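Local coordinates for protein GH26C (Muricauda sp. MAR_2010_75, PDB 6Q78) that probably hydrolyses internal beta-1,4-mannosidic linkages in mannans, as a family 26 glycoside hydrolase with a TIM-barrel catalytic fold, at residues A[153-158]-A[219-224]; A[283-288]-A[327-332]; A[294-299]-A[318-323]. All blocks are in the same frame, centred on the assembly; numbering follows the deposited sequence.

How the contacts relate
Along the chain, contact 1 comes first. It pairs strand 153-157 with strand 220-223 and closes a loop that carries helices 176-186 and 193-208. Contact 2 opens only after that loop is closed. It ties the loop after helix 278-281 to the turn between helix 306-327 and strand 330-336. Contact 3 is nested inside the loop closed by contact 2 and packs helix 306-327 on strand 293-298. Contacts 2 and 3 touch, since strands 293-298 and 330-336 are neighbours in the sheet and Met294 packs on Tyr285 and Arg327. A salt bridge from Arg223 to Asp297 joins contacts 1 and 3 on the inner side of the barrel, past strand 265-269.

Contact 1 (A[153-158]-A[219-224]); sequences VNVFCW and PIIFRP
Ile221 O receives the shortest backbone hydrogen bond here, from Phe156 N at 2.7 Å, and Val155 CA makes a CA-H...O contact with the same oxygen. Ile221 N is hydrogen-bonded to Asn154 O (3.0 Å), and Arg223 N to Phe156 O (2.8 Å). The two strands are therefore parallel, with Val155 beside Ile221 and Phe156 beside Phe222. Waters extend the pairing at both ends. Two of them donate to Pro219 O, one held by Asn154 ND2 and the other by Asn154 N. A third accepts from Trp158 N and donates to Arg223 O.

On one face of the sheet Ile221 CD1 reaches two valines, with Val153 CG1 and Val155 CG2 each 3.9 Å away. On the other face Phe156 CD1 lies 3.9 Å from Ile220 CD1. Ile220 CG2 approaches the same ring at CE1. Trp158 CE3 meets Phe222 CZ at the edge of the phenylalanine ring, near its plane, at 3.9 Å. Pro224 CD lies over the centre of one face of that ring. Arg223 NH2 lies 3.8 Å from Cys157 CB.

Strands 153-157 and 220-223 are adjacent parallel strands of the TIM-barrel sheet. Arg223 is on the inner face, where its guanidinium forms salt bridges to Glu335 and Asp297. Trp158 NE1 is hydrogen-bonded to Thr121 OG1. Phe156 faces outward onto helix 132-150, and strand 112-116 pairs with the other edge of 153-157.

Contact 2 (A[283-288]-A[327-332]); sequences ARYPGD and RVKIAS
Arg327 is extended from CG to NE, with NE anti to CB (chi3 -176°), and its NH1 lies at the carboxylate of Asp288. Lys329 turns CD aside at chi2 (-53°); beyond it the chain is extended, and NZ ends at Asp288 O. Arg327 NH1 and Asp288 OD1 form a salt bridge at 2.9 Å. The arginine reaches this oxygen on its syn side, somewhat out of the carboxylate plane, and the two flat groups stand 83° apart. Tyr285 OH donates to the anti lone pair of the same Asp288 OD1, at 2.7 Å. Two donors thus grip one oxygen and probably fix the rotation of the carboxylate.

Arg327 NH1 also comes within 3.6 Å of Tyr285 CE2. Lys329 NZ donates in the carbonyl plane to a lone pair of Asp288 O, at 2.8 Å. Lys329 CE packs 3.7 Å from Tyr285 OH. An alanine in place of Asp288 would probably leave Arg327 without its charged mate and Tyr285 OH without its acceptor.

Val328, just after helix 306-327, has the positive phi of a Schellman motif. Lys329 NZ has a second acceptor in Val291 O. Tyr285 meets Phe269 of strand 265-269 edge-to-face. The contact ties the loop leading into strand 293-298 to the turn leading into strand 330-336, at the N-terminal ends of two adjacent barrel strands.

Contact 3 (A[294-299]-A[318-323]); sequences MGMDNY and KIVSDL
Val320 pushes CG1 against the backbone of Met294, with Val320 CG1 only 3.1 Å from Met294 O. This methyl is anti to the backbone N of Val320. Val320 CG1 is also 3.9 Å from Met294 CB. The packing is tight at this point. The other methyl, Val320 CG2, lies 4.1 Å from Met296 SD.

The two methionines reach the helix from different starting positions. Met294 holds CG anti to its carbonyl carbon. Met294 SD is anti to CA (chi2 173°) and ends beside Leu323 CB and its carbonyl carbon. Met294 SD is 3.8 Å from Leu323 CB, and the two side chains cross at about a right angle. Met296 instead holds CG between its backbone N and carbonyl carbon. Its SD is anti to CA (chi2 176°), which places the sulfur by Val320.

Tyr281 of helix 278-281 also touches Met294, Val320 and Leu323. The strand and helix segments run nearly antiparallel, at 170°, with their axes 8.3 Å apart at closest approach. They are the first two elements of a beta-alpha-beta unit completed by strand 330-336, the right-handed crossover from which TIM barrels such as those of family 26 are built.

Contact 1 (A[153-158]-A[219-224])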
loop_
_atom_site.group_PDB
_atom_site.type_symbol
_atom_site.label_atom_id
_atom_site.label_comp_id
_atom_site.label_asym_id
_atom_site.label_seq_id
_atom_site.Cartn_x
_atom_site.Cartn_y
_atom_site.Cartn_z
ATOM N N VAL A 153 9.744 4.463 -3.716
ATOM C CA VAL A 153 9.305 3.336 -2.893
ATOM C C VAL A 153 8.230 2.578 -3.663
ATOM O O VAL A 153 7.383 3.177 -4.313
ATOM C CB VAL A 153 8.757 3.882 -1.570
ATOM C CG1 VAL A 153 8.174 2.792 -0.699
ATOM C CG2 VAL A 153 9.834 4.661 -0.809
ATOM N N ASN A 154 8.228 1.244 -3.553
ATOM C CA ASN A 154 7.219 0.384 -4.193
ATOM C C ASN A 154 6.376 -0.321 -3.138
ATOM O O ASN A 154 6.920 -0.955 -2.231
ATOM C CB ASN A 154 7.885 -0.691 -5.070
ATOM C CG ASN A 154 8.402 -0.153 -6.381
ATOM O OD1 ASN A 154 7.625 0.088 -7.318
ATOM N ND2 ASN A 154 9.708 0.038 -6.473
ATOM N N VAL A 155 5.056 -0.241 -3.286
ATOM C CA VAL A 155 4.102 -0.930 -2.421
ATOM C C VAL A 155 3.229 -1.822 -3.301
ATOM O O VAL A 155 2.760 -1.376 -4.354
ATOM C CB VAL A 155 3.244 0.079 -1.631
ATOM C CG1 VAL A 155 2.362 -0.683 -0.622
ATOM C CG2 VAL A 155 4.108 1.099 -0.938
ATOM N N PHE A 156 3.011 -3.077 -2.880
ATOM C CA PHE A 156 2.068 -3.981 -3.546
ATOM C C PHE A 156 0.914 -4.353 -2.636
ATOM O O PHE A 156 1.141 -4.811 -1.504
ATOM C CB PHE A 156 2.728 -5.313 -3.916
ATOM C CG PHE A 156 3.475 -5.309 -5.223
ATOM C CD1 PHE A 156 4.706 -4.638 -5.341
ATOM C CD2 PHE A 156 2.948 -5.953 -6.330
ATOM C CE1 PHE A 156 5.421 -4.647 -6.552
ATOM C CE2 PHE A 156 3.680 -5.994 -7.539
ATOM C CZ PHE A 156 4.917 -5.344 -7.636
ATOM N N CYS A 157 -0.307 -4.196 -3.145
ATOM C CA CYS A 157 -1.488 -4.817 -2.559
ATOM C C CYS A 157 -1.778 -6.078 -3.371
ATOM O O CYS A 157 -1.018 -6.444 -4.279
ATOM C CB CYS A 157 -2.670 -3.837 -2.508
ATOM S SG CYS A 157 -3.238 -3.298 -4.159
ATOM N N TRP A 158 -2.858 -6.791 -3.022
ATOM C CA TRP A 158 -3.163 -8.064 -3.678
ATOM C C TRP A 158 -4.673 -8.243 -3.738
ATOM O O TRP A 158 -5.293 -8.717 -2.769
ATOM C CB TRP A 158 -2.509 -9.190 -2.901
ATOM C CG TRP A 158 -2.625 -10.524 -3.577
ATOM C CD1 TRP A 158 -2.965 -10.770 -4.893
ATOM C CD2 TRP A 158 -2.324 -11.798 -3.004
ATOM N NE1 TRP A 158 -2.925 -12.137 -5.157
ATOM C CE2 TRP A 158 -2.523 -12.782 -4.009
ATOM C CE3 TRP A 158 -1.935 -12.207 -1.733
ATOM C CZ2 TRP A 158 -2.303 -14.130 -3.774
ATOM C CZ3 TRP A 158 -1.748 -13.569 -1.495
ATOM C CH2 TRP A 158 -1.929 -14.500 -2.505
ATOM N N PRO A 219 13.444 -3.645 -2.807
ATOM C CA PRO A 219 12.565 -3.872 -1.646
ATOM C C PRO A 219 11.139 -3.520 -2.000
ATOM O O PRO A 219 10.887 -2.507 -2.650
ATOM C CB PRO A 219 13.118 -2.918 -0.574
ATOM C CG PRO A 219 14.565 -2.655 -1.042
ATOM C CD PRO A 219 14.459 -2.609 -2.539
ATOM N N ILE A 220 10.200 -4.379 -1.586
ATOM C CA ILE A 220 8.806 -4.010 -1.755
ATOM C C ILE A 220 8.078 -4.086 -0.425
ATOM O O ILE A 220 8.389 -4.919 0.439
ATOM C CB ILE A 220 8.091 -4.848 -2.826
ATOM C CG1 ILE A 220 7.989 -6.301 -2.418
ATOM C CG2 ILE A 220 8.740 -4.677 -4.240
ATOM C CD1 ILE A 220 6.950 -7.052 -3.233
ATOM N N ILE A 221 7.081 -3.223 -0.281
ATOM C CA ILE A 221 6.147 -3.296 0.843
ATOM C C ILE A 221 4.949 -4.109 0.386
ATOM O O ILE A 221 4.310 -3.772 -0.608
ATOM C CB ILE A 221 5.720 -1.891 1.275
ATOM C CG1 ILE A 221 6.945 -1.064 1.729
ATOM C CG2 ILE A 221 4.618 -1.987 2.340
ATOM C CD1 ILE A 221 6.655 0.378 1.905
ATOM N N PHE A 222 4.683 -5.210 1.068
ATOM C CA PHE A 222 3.588 -6.108 0.722
ATOM C C PHE A 222 2.454 -5.891 1.731
ATOM O O PHE A 222 2.661 -5.994 2.965
ATOM C CB PHE A 222 4.115 -7.547 0.769
ATOM C CG PHE A 222 3.080 -8.617 0.462
ATOM C CD1 PHE A 222 3.025 -9.777 1.240
ATOM C CD2 PHE A 222 2.252 -8.525 -0.641
ATOM C CE1 PHE A 222 2.142 -10.810 0.923
ATOM C CE2 PHE A 222 1.327 -9.551 -0.926
ATOM C CZ PHE A 222 1.321 -10.683 -0.151
ATOM N N ARG A 223 1.268 -5.527 1.206
ATOM C CA ARG A 223 0.097 -5.126 2.003
ATOM C C ARG A 223 -1.076 -6.035 1.677
ATOM O O ARG A 223 -1.973 -5.630 0.932
ATOM C CB ARG A 223 -0.248 -3.659 1.699
ATOM C CG ARG A 223 -1.337 -3.061 2.580
ATOM C CD ARG A 223 -1.445 -1.562 2.323
ATOM N NE ARG A 223 -1.960 -1.264 0.984
ATOM C CZ ARG A 223 -3.244 -1.024 0.703
ATOM N NH1 ARG A 223 -4.189 -1.056 1.641
ATOM N NH2 ARG A 223 -3.593 -0.716 -0.534
ATOM N N PRO A 224 -1.104 -7.269 2.194
ATOM C CA PRO A 224 -2.132 -8.238 1.789
ATOM C C PRO A 224 -3.379 -8.143 2.663
ATOM O O PRO A 224 -3.347 -7.631 3.795
ATOM C CB PRO A 224 -1.454 -9.586 2.065
ATOM C CG PRO A 224 -0.585 -9.278 3.289
ATOM C CD PRO A 224 -0.044 -7.861 3.034
HETATM O O HOH W 1 11.357 -0.110 -3.917
HETATM O O HOH W 2 9.596 -0.260 -1.407
HETATM O O HOH W 3 -4.017 -6.616 -0.531
#

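Contact 2 (A[283-288]-A[327-332])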
loop_
_atom_site.group_PDB
_atom_site.type_symbol
_atom_site.label_atom_id
_atom_site.label_comp_id
_atom_site.label_asym_id
_atom_site.label_seq_id
_atom_site.Cartn_x
_atom_site.Cartn_y
_atom_site.Cartn_z
ATOM N N ALA A 283 -7.863 -5.132 16.774
ATOM C CA ALA A 283 -8.717 -6.312 16.914
ATOM C C ALA A 283 -8.186 -7.531 16.151
ATOM O O ALA A 283 -8.136 -8.644 16.700
ATOM C CB ALA A 283 -10.162 -5.984 16.527
ATOM N N ARG A 284 -7.820 -7.353 14.874
ATOM C CA ARG A 284 -7.315 -8.460 14.060
ATOM C C ARG A 284 -5.832 -8.316 13.739
ATOM O O ARG A 284 -5.356 -8.906 12.762
ATOM C CB ARG A 284 -8.144 -8.609 12.776
ATOM C CG ARG A 284 -9.572 -9.007 13.088
ATOM C CD ARG A 284 -10.519 -9.144 11.864
ATOM N NE ARG A 284 -11.800 -9.594 12.395
ATOM C CZ ARG A 284 -12.502 -10.636 11.978
ATOM N NH1 ARG A 284 -12.101 -11.336 10.927
ATOM N NH2 ARG A 284 -13.618 -10.975 12.627
ATOM N N TYR A 285 -5.107 -7.524 14.532
ATOM C CA TYR A 285 -3.675 -7.335 14.322
ATOM C C TYR A 285 -2.922 -8.607 14.689
ATOM O O TYR A 285 -3.172 -9.201 15.759
ATOM C CB TYR A 285 -3.238 -6.168 15.194
ATOM C CG TYR A 285 -1.769 -5.810 15.177
ATOM C CD1 TYR A 285 -1.202 -5.141 14.095
ATOM C CD2 TYR A 285 -0.961 -6.116 16.264
ATOM C CE1 TYR A 285 0.159 -4.797 14.105
ATOM C CE2 TYR A 285 0.385 -5.786 16.289
ATOM C CZ TYR A 285 0.936 -5.132 15.201
ATOM O OH TYR A 285 2.281 -4.770 15.226
ATOM N N PRO A 286 -2.045 -9.098 13.809
ATOM C CA PRO A 286 -1.406 -10.390 14.040
ATOM C C PRO A 286 -0.178 -10.352 14.926
ATOM O O PRO A 286 0.383 -11.414 15.210
ATOM C CB PRO A 286 -1.037 -10.845 12.628
ATOM C CG PRO A 286 -0.752 -9.557 11.920
ATOM C CD PRO A 286 -1.825 -8.612 12.431
ATOM N N GLY A 287 0.243 -9.185 15.401
ATOM C CA GLY A 287 1.372 -9.181 16.301
ATOM C C GLY A 287 2.540 -8.389 15.783
ATOM O O GLY A 287 2.766 -8.330 14.577
ATOM N N ASP A 288 3.322 -7.828 16.717
ATOM C CA ASP A 288 4.464 -7.002 16.340
ATOM C C ASP A 288 5.529 -7.791 15.588
ATOM O O ASP A 288 6.314 -7.197 14.848
ATOM C CB ASP A 288 5.111 -6.401 17.598
ATOM C CG ASP A 288 4.249 -5.339 18.286
ATOM O OD1 ASP A 288 3.299 -4.804 17.684
ATOM O OD2 ASP A 288 4.559 -5.028 19.473
ATOM N N ARG A 327 5.341 1.033 19.070
ATOM C CA ARG A 327 5.781 -0.307 18.691
ATOM C C ARG A 327 6.947 -0.283 17.712
ATOM O O ARG A 327 7.375 -1.341 17.244
ATOM C CB ARG A 327 4.611 -1.122 18.150
ATOM C CG ARG A 327 3.596 -1.452 19.268
ATOM C CD ARG A 327 2.212 -1.590 18.742
ATOM N NE ARG A 327 1.267 -1.809 19.838
ATOM C CZ ARG A 327 0.726 -2.988 20.135
ATOM N NH1 ARG A 327 1.045 -4.065 19.427
ATOM N NH2 ARG A 327 -0.135 -3.089 21.146
ATOM N N VAL A 328 7.512 0.894 17.446
ATOM C CA VAL A 328 8.615 1.068 16.500
ATOM C C VAL A 328 8.249 0.511 15.128
ATOM O O VAL A 328 8.976 -0.305 14.557
ATOM C CB VAL A 328 9.955 0.512 17.037
ATOM C CG1 VAL A 328 11.100 1.088 16.254
ATOM C CG2 VAL A 328 10.098 0.836 18.528
ATOM N N LYS A 329 7.105 0.946 14.612
ATOM C CA LYS A 329 6.615 0.640 13.272
ATOM C C LYS A 329 6.610 1.924 12.449
ATOM O O LYS A 329 6.842 3.019 12.966
ATOM C CB LYS A 329 5.192 0.068 13.308
ATOM C CG LYS A 329 5.005 -1.170 14.213
ATOM C CD LYS A 329 6.006 -2.238 13.856
ATOM C CE LYS A 329 5.734 -3.512 14.651
ATOM N NZ LYS A 329 6.853 -4.477 14.462
ATOM N N ILE A 330 6.326 1.779 11.153
ATOM C CA ILE A 330 6.102 2.928 10.275
ATOM C C ILE A 330 4.592 3.072 10.094
ATOM O O ILE A 330 3.913 2.101 9.713
ATOM C CB ILE A 330 6.756 2.678 8.908
ATOM C CG1 ILE A 330 8.284 2.581 9.074
ATOM C CG2 ILE A 330 6.420 3.793 7.903
ATOM C CD1 ILE A 330 8.899 1.685 7.987
ATOM N N ALA A 331 4.059 4.275 10.346
ATOM C CA ALA A 331 2.635 4.489 10.094
ATOM C C ALA A 331 2.401 5.012 8.674
ATOM O O ALA A 331 3.291 5.614 8.052
ATOM C CB ALA A 331 2.042 5.460 11.121
ATOM N N SER A 332 1.182 4.780 8.156
ATOM C CA SER A 332 0.881 5.229 6.793
ATOM C C SER A 332 -0.612 5.316 6.571
ATOM O O SER A 332 -1.379 4.526 7.126
ATOM C CB SER A 332 1.486 4.286 5.725
ATOM O OG SER A 332 0.924 4.507 4.423
#

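Contact 3 (A[294-299]-A[318-323])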
loop_
_atom_site.group_PDB
_atom_site.type_symbol
_atom_site.label_atom_id
_atom_site.label_comp_id
_atom_site.label_asym_id
_atom_site.label_seq_id
_atom_site.Cartn_x
_atom_site.Cartn_y
_atom_site.Cartn_z
ATOM N N MET A 294 2.167 -0.053 9.914
ATOM C CA MET A 294 0.790 0.043 10.396
ATOM C C MET A 294 0.101 1.072 9.525
ATOM O O MET A 294 0.428 2.267 9.577
ATOM C CB MET A 294 0.759 0.488 11.860
ATOM C CG MET A 294 1.099 -0.628 12.798
ATOM S SD MET A 294 1.250 -0.027 14.478
ATOM C CE MET A 294 0.804 -1.561 15.324
ATOM N N GLY A 295 -0.848 0.613 8.716
ATOM C CA GLY A 295 -1.557 1.483 7.807
ATOM C C GLY A 295 -3.059 1.523 8.067
ATOM O O GLY A 295 -3.604 0.850 8.950
ATOM N N MET A 296 -3.714 2.384 7.301
ATOM C CA MET A 296 -5.166 2.361 7.162
ATOM C C MET A 296 -5.500 2.974 5.811
ATOM O O MET A 296 -4.734 3.791 5.279
ATOM C CB MET A 296 -5.893 3.141 8.268
ATOM C CG MET A 296 -5.601 4.644 8.171
ATOM S SD MET A 296 -6.544 5.602 9.381
ATOM C CE MET A 296 -8.260 5.205 8.891
ATOM N N ASP A 297 -6.632 2.554 5.259
ATOM C CA ASP A 297 -7.206 3.165 4.068
ATOM C C ASP A 297 -8.358 4.076 4.488
ATOM O O ASP A 297 -9.144 3.744 5.385
ATOM C CB ASP A 297 -7.712 2.106 3.089
ATOM C CG ASP A 297 -6.585 1.238 2.552
ATOM O OD1 ASP A 297 -5.425 1.575 2.836
ATOM O OD2 ASP A 297 -6.864 0.271 1.826
ATOM N N ASN A 298 -8.463 5.240 3.852
ATOM C CA ASN A 298 -9.570 6.130 4.202
ATOM C C ASN A 298 -10.000 6.958 2.998
ATOM O O ASN A 298 -9.352 7.964 2.667
ATOM C CB ASN A 298 -9.206 7.015 5.377
ATOM C CG ASN A 298 -10.438 7.588 6.078
ATOM O OD1 ASN A 298 -11.546 7.541 5.528
ATOM N ND2 ASN A 298 -10.256 8.116 7.313
ATOM N N TYR A 299 -11.119 6.564 2.395
ATOM C CA TYR A 299 -11.846 7.421 1.468
ATOM C C TYR A 299 -13.103 7.996 2.110
ATOM O O TYR A 299 -13.460 9.145 1.833
ATOM C CB TYR A 299 -12.302 6.608 0.247
ATOM C CG TYR A 299 -11.157 5.938 -0.508
ATOM C CD1 TYR A 299 -10.677 4.678 -0.127
ATOM C CD2 TYR A 299 -10.524 6.600 -1.562
ATOM C CE1 TYR A 299 -9.641 4.066 -0.855
ATOM C CE2 TYR A 299 -9.479 6.030 -2.235
ATOM C CZ TYR A 299 -9.063 4.760 -1.890
ATOM O OH TYR A 299 -8.012 4.177 -2.602
ATOM N N LYS A 318 -4.161 9.421 13.857
ATOM C CA LYS A 318 -3.363 9.641 15.059
ATOM C C LYS A 318 -3.260 8.370 15.878
ATOM O O LYS A 318 -2.216 8.101 16.504
ATOM C CB LYS A 318 -3.948 10.791 15.885
ATOM C CG LYS A 318 -3.149 11.095 17.162
ATOM C CD LYS A 318 -1.759 11.654 16.823
ATOM C CE LYS A 318 -1.061 12.156 18.113
ATOM N NZ LYS A 318 0.376 12.479 17.868
ATOM N N ILE A 319 -4.337 7.573 15.902
ATOM C CA ILE A 319 -4.275 6.272 16.561
ATOM C C ILE A 319 -3.187 5.417 15.923
ATOM O O ILE A 319 -2.390 4.779 16.618
ATOM C CB ILE A 319 -5.634 5.562 16.458
ATOM C CG1 ILE A 319 -6.674 6.227 17.381
ATOM C CG2 ILE A 319 -5.486 4.099 16.760
ATOM C CD1 ILE A 319 -8.095 5.722 17.087
ATOM N N VAL A 320 -3.222 5.291 14.592
ATOM C CA VAL A 320 -2.192 4.532 13.888
ATOM C C VAL A 320 -0.817 5.097 14.202
ATOM O O VAL A 320 0.135 4.351 14.472
ATOM C CB VAL A 320 -2.471 4.525 12.374
ATOM C CG1 VAL A 320 -1.401 3.715 11.574
ATOM C CG2 VAL A 320 -3.899 3.976 12.100
ATOM N N SER A 321 -0.680 6.420 14.099
ATOM C CA SER A 321 0.621 7.054 14.324
ATOM C C SER A 321 1.114 6.824 15.757
ATOM O O SER A 321 2.305 6.551 15.976
ATOM C CB SER A 321 0.504 8.544 14.000
ATOM O OG SER A 321 1.665 9.273 14.359
ATOM N N ASP A 322 0.213 6.906 16.740
ATOM C CA ASP A 322 0.612 6.650 18.126
ATOM C C ASP A 322 1.080 5.211 18.315
ATOM O O ASP A 322 2.070 4.958 19.021
ATOM C CB ASP A 322 -0.542 6.914 19.101
ATOM C CG ASP A 322 -0.788 8.386 19.363
ATOM O OD1 ASP A 322 0.098 9.223 19.051
ATOM O OD2 ASP A 322 -1.874 8.698 19.934
ATOM N N LEU A 323 0.361 4.250 17.727
ATOM C CA LEU A 323 0.768 2.859 17.879
ATOM C C LEU A 323 2.095 2.593 17.187
ATOM O O LEU A 323 2.932 1.839 17.702
ATOM C CB LEU A 323 -0.296 1.940 17.301
ATOM C CG LEU A 323 -1.541 1.774 18.146
ATOM C CD1 LEU A 323 -2.562 1.007 17.282
ATOM C CD2 LEU A 323 -1.224 1.024 19.443
#